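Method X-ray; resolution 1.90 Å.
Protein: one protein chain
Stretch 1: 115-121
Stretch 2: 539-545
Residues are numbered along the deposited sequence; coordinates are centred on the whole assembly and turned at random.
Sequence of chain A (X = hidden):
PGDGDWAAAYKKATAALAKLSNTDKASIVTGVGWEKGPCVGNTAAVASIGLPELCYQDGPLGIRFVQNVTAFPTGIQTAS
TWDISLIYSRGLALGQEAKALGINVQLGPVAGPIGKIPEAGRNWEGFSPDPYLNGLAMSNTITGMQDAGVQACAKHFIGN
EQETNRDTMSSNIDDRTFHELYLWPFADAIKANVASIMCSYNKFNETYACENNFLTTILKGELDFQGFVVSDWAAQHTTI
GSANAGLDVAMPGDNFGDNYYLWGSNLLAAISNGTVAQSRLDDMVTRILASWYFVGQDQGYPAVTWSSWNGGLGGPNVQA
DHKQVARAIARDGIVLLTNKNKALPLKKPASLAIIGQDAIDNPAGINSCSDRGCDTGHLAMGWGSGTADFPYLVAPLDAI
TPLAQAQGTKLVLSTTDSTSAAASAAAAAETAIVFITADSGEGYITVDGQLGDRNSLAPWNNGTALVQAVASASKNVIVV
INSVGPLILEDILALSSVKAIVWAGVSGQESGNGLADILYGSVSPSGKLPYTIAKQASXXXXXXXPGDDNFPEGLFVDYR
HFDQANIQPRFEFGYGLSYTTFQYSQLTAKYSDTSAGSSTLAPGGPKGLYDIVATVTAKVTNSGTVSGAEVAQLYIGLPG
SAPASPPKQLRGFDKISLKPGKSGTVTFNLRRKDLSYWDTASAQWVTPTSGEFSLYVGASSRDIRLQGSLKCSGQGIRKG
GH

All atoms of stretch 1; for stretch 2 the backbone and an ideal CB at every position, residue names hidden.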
ATOM      1  N   GLY A 115      -2.984  -7.492   3.449  1.00 11.19           N
ATOM      2  CA  GLY A 115      -2.558  -8.592   2.615  1.00 10.80           C
ATOM      3  C   GLY A 115      -2.173  -9.875   3.373  1.00 12.06           C
ATOM      4  O   GLY A 115      -1.281 -10.549   2.949  1.00 11.61           O
ATOM      5  N   LYS A 116      -2.904 -10.190   4.455  1.00 12.62           N
ATOM      6  CA  LYS A 116      -2.737 -11.405   5.244  1.00 14.93           C
ATOM      7  C   LYS A 116      -2.916 -12.681   4.399  1.00 13.84           C
ATOM      8  O   LYS A 116      -2.315 -13.740   4.737  1.00 14.28           O
ATOM      9  CB  LYS A 116      -3.724 -11.437   6.434  1.00 16.24           C
ATOM     10  CG  LYS A 116      -4.536 -12.747   6.528  1.00 19.83           C
ATOM     11  CD  LYS A 116      -5.844 -12.475   7.065  1.00 20.11           C
ATOM     12  CE  LYS A 116      -7.027 -13.232   6.603  1.00 17.79           C
ATOM     13  NZ  LYS A 116      -7.311 -14.500   7.264  1.00 17.14           N
ATOM     14  N   ILE A 117      -3.708 -12.571   3.335  1.00 11.69           N
ATOM     15  CA  ILE A 117      -3.957 -13.685   2.375  1.00 12.58           C
ATOM     16  C   ILE A 117      -3.218 -13.389   1.099  1.00 13.07           C
ATOM     17  O   ILE A 117      -3.559 -12.436   0.367  1.00 12.62           O
ATOM     18  CB  ILE A 117      -5.462 -13.912   2.077  1.00 11.79           C
ATOM     19  CG1 ILE A 117      -6.231 -14.180   3.366  1.00 12.68           C
ATOM     20  CG2 ILE A 117      -5.640 -14.984   1.012  1.00 12.69           C
ATOM     21  CD1 ILE A 117      -7.714 -14.053   3.236  1.00 12.64           C
ATOM     22  N   PRO A 118      -2.187 -14.187   0.801  1.00 14.15           N
ATOM     23  CA  PRO A 118      -1.297 -13.795  -0.318  1.00 12.92           C
ATOM     24  C   PRO A 118      -1.998 -13.698  -1.701  1.00 12.46           C
ATOM     25  O   PRO A 118      -1.560 -12.914  -2.586  1.00 12.57           O
ATOM     26  CB  PRO A 118      -0.209 -14.857  -0.287  1.00 14.56           C
ATOM     27  CG  PRO A 118      -0.804 -15.992   0.465  1.00 13.13           C
ATOM     28  CD  PRO A 118      -1.804 -15.463   1.432  1.00 13.80           C
ATOM     29  N   GLU A 119      -3.075 -14.454  -1.861  1.00 13.24           N
ATOM     30  CA  GLU A 119      -3.844 -14.462  -3.082  1.00 12.32           C
ATOM     31  C   GLU A 119      -4.775 -13.258  -3.228  1.00 11.78           C
ATOM     32  O   GLU A 119      -5.334 -13.027  -4.304  1.00 11.91           O
ATOM     33  CB  GLU A 119      -4.771 -15.698  -3.165  1.00 13.16           C
ATOM     34  CG  GLU A 119      -4.011 -17.022  -3.258  1.00 13.41           C
ATOM     35  CD  GLU A 119      -3.637 -17.633  -1.901  1.00 14.81           C
ATOM     36  OE1 GLU A 119      -3.794 -16.980  -0.839  1.00 12.57           O
ATOM     37  OE2 GLU A 119      -3.108 -18.824  -1.915  1.00 13.13           O
ATOM     38  N   ALA A 120      -5.066 -12.584  -2.149  1.00 12.11           N
ATOM     39  CA  ALA A 120      -6.116 -11.596  -2.189  1.00 11.05           C
ATOM     40  C   ALA A 120      -5.857 -10.458  -3.181  1.00 11.32           C
ATOM     41  O   ALA A 120      -4.719 -10.019  -3.449  1.00 11.88           O
ATOM     42  CB  ALA A 120      -6.470 -11.114  -0.797  1.00 10.75           C
ATOM     43  N   GLY A 121      -6.921 -10.044  -3.855  1.00 11.29           N
ATOM     44  CA  GLY A 121      -6.719  -9.360  -5.135  1.00 11.58           C
ATOM     45  C   GLY A 121      -6.260  -7.898  -5.105  1.00 11.06           C
ATOM     46  O   GLY A 121      -5.791  -7.401  -6.128  1.00 11.64           O
ATOM     47  N   UNK A 539       2.100 -23.304   3.257  1.00 15.98           N
ATOM     48  CA  UNK A 539       2.972 -22.718   4.251  1.00 15.85           C
ATOM     49  C   UNK A 539       2.494 -21.344   4.778  1.00 15.69           C
ATOM     50  O   UNK A 539       2.858 -20.971   5.891  1.00 15.38           O
ATOM     51  CB  UNK A 539       4.375 -22.580   3.655  1.00 15.85           C
ATOM     52  N   UNK A 540       1.746 -20.570   3.984  1.00 16.30           N
ATOM     53  CA  UNK A 540       1.274 -19.220   4.506  1.00 14.33           C
ATOM     54  C   UNK A 540       0.296 -19.397   5.650  1.00 14.77           C
ATOM     55  O   UNK A 540       0.188 -18.525   6.530  1.00 14.67           O
ATOM     56  CB  UNK A 540       0.603 -18.401   3.402  1.00 14.33           C
ATOM     57  N   UNK A 541      -0.396 -20.553   5.690  1.00 14.41           N
ATOM     58  CA  UNK A 541      -1.392 -20.798   6.723  1.00 15.07           C
ATOM     59  C   UNK A 541      -2.649 -19.970   6.598  1.00 16.90           C
ATOM     60  O   UNK A 541      -3.475 -19.968   7.514  1.00 18.19           O
ATOM     61  CB  UNK A 541      -0.770 -20.544   8.098  1.00 15.07           C
ATOM     62  N   UNK A 542      -2.748 -19.191   5.522  1.00 15.79           N
ATOM     63  CA  UNK A 542      -3.967 -18.407   5.184  1.00 14.89           C
ATOM     64  C   UNK A 542      -4.324 -18.701   3.757  1.00 14.70           C
ATOM     65  O   UNK A 542      -3.472 -19.108   2.933  1.00 16.91           O
ATOM     66  CB  UNK A 542      -3.763 -16.904   5.386  1.00 14.89           C
ATOM     67  N   UNK A 543      -5.594 -18.457   3.460  1.00 14.62           N
ATOM     68  CA  UNK A 543      -6.149 -18.678   2.128  1.00 14.69           C
ATOM     69  C   UNK A 543      -7.499 -17.928   2.003  1.00 13.29           C
ATOM     70  O   UNK A 543      -8.114 -17.506   3.014  1.00 12.51           O
ATOM     71  CB  UNK A 543      -6.328 -20.174   1.863  1.00 14.69           C
ATOM     72  N   UNK A 544      -7.947 -17.777   0.777  1.00 13.94           N
ATOM     73  CA  UNK A 544      -9.275 -17.241   0.469  1.00 14.84           C
ATOM     74  C   UNK A 544     -10.329 -18.174   1.042  1.00 15.83           C
ATOM     75  O   UNK A 544     -10.338 -19.366   0.753  1.00 14.68           O
ATOM     76  CB  UNK A 544      -9.467 -17.068  -1.039  1.00 14.84           C
ATOM     77  N   UNK A 545     -11.220 -17.632   1.830  1.00 13.35           N
ATOM     78  CA  UNK A 545     -12.250 -18.421   2.518  1.00 16.23           C
ATOM     79  C   UNK A 545     -13.594 -18.349   1.748  1.00 15.46           C
ATOM     80  O   UNK A 545     -13.897 -17.330   1.108  1.00 15.69           O
ATOM     81  CB  UNK A 545     -12.429 -17.919   3.952  1.00 16.23           C
TER

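Stretch 1 presents a type I beta turn from Ile-117 to Ala-120, closed by the hydrogen bond from Ala-120 N to Ile-117 O at 2.9 Å, and stretch 2 passes across it without regular secondary structure.

At position 539 the ideal CB has nothing of stretch 1 within 5.5 Å, so this contact sets no preference. The deposited residue is Asp-539, out of reach of the turn.

At 540, CA-to-CB points toward stretch 1 and the ideal CB lies 4.1 Å from Pro-118 CG. The puckered proline ring offers an apolar surface with CG nearest, which suits an aromatic ring or a sizeable aliphatic chain. The residue is Tyr-540. Pro-118 CG sits 3.8 Å from the centroid of the Tyr-540 ring and 18° off the ring normal, so it lies over the face in a CH-pi contact. The hydroxyl is hydrogen-bonded elsewhere in the structure.

Position 541 has phi/psi of 70/5, and a positive phi by itself favours glycine, although asparagine or aspartate can also adopt it. No atom of stretch 1 approaches the ideal CB. The residue is Gly-541.

At 542 the ideal CB points toward stretch 1, 3.5 Å from Lys-116 O, 4.2 Å from Ile-117 CG1 and 4.6 Å from Pro-118 CD. A carbonyl acceptor amid apolar carbons calls for a short donor; serine or threonine would serve, and cysteine less well. The residue is Thr-542, with chi1 in the p well. Its OG1 donates to Lys-116 O at 2.8 Å, and its CG2 lies 3.9 Å from Lys-116 CG, adding an apolar contact that serine would lack.

At 543 the ideal CB points away, with Glu-119 OE1 4.9 Å off, and the extended backbone (-164/164) tolerates many residues. Ala-543 makes its contact through the main chain: Ile-117 CD1 lies 3.5 Å from Ala-543 O, and one water accepts from both Lys-116 NZ (2.8 Å) and Ala-543 N (3.2 Å).

At 544, CA-to-CB runs sideways, with the ideal CB 4.8 Å from Ile-117 CG2 and 5.3 Å from Glu-119 CB. Those gaps leave room for a longer apolar chain, such as leucine, isoleucine or methionine. The residue is Ile-544, with chi1 and chi2 both m. Its end comes nearer than its CB: CD1 lies 3.6 Å from Ile-117 CG2 and 4.1 Å from Ala-120 CB, while CG1 is 3.9 Å from Glu-119 CB.

At 545 the ideal CB again meets nothing within 5.5 Å, and stretch 1 cannot discriminate. The residue, Val-545, makes no contact with the turn.

Stretch 2, residues 539-545: DYGTAIV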
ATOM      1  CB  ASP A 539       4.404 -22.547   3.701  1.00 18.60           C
ATOM      2  CG  ASP A 539       5.180 -23.907   3.565  1.00 19.78           C
ATOM      3  OD1 ASP A 539       4.697 -24.956   4.094  1.00 17.52           O
ATOM      4  OD2 ASP A 539       6.284 -23.867   2.978  1.00 19.24           O
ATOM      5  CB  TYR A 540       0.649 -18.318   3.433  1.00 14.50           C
ATOM      6  CG  TYR A 540       1.626 -17.881   2.450  1.00 15.08           C
ATOM      7  CD1 TYR A 540       2.380 -16.734   2.668  1.00 13.22           C
ATOM      8  CD2 TYR A 540       1.818 -18.583   1.301  1.00 13.36           C
ATOM      9  CE1 TYR A 540       3.297 -16.325   1.747  1.00 14.73           C
ATOM     10  CE2 TYR A 540       2.768 -18.186   0.359  1.00 14.07           C
ATOM     11  CZ  TYR A 540       3.535 -17.094   0.593  1.00 13.27           C
ATOM     12  OH  TYR A 540       4.487 -16.700  -0.300  1.00 11.81           O
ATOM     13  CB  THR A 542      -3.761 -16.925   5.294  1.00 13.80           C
ATOM     14  OG1 THR A 542      -2.588 -16.537   4.552  1.00 13.56           O
ATOM     15  CG2 THR A 542      -3.572 -16.516   6.700  1.00 13.70           C
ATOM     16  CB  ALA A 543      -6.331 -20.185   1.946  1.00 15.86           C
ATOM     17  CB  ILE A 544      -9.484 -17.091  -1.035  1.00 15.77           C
ATOM     18  CG1 ILE A 544      -8.385 -16.167  -1.655  1.00 15.25           C
ATOM     19  CG2 ILE A 544     -10.893 -16.590  -1.338  1.00 17.41           C
ATOM     20  CD1 ILE A 544      -8.421 -14.705  -1.181  1.00 16.70           C
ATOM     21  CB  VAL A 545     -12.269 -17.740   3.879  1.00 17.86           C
ATOM     22  CG1 VAL A 545     -13.393 -16.820   4.217  1.00 18.84           C
ATOM     23  CG2 VAL A 545     -11.351 -18.277   4.905  1.00 20.13           C
TER
HETATM   24  O   HOH W   1      -7.230 -16.733   5.611  1.00 15.07           O
HETATM   25  O   HOH W   2      -2.482 -19.817   0.393  1.00 22.59           O
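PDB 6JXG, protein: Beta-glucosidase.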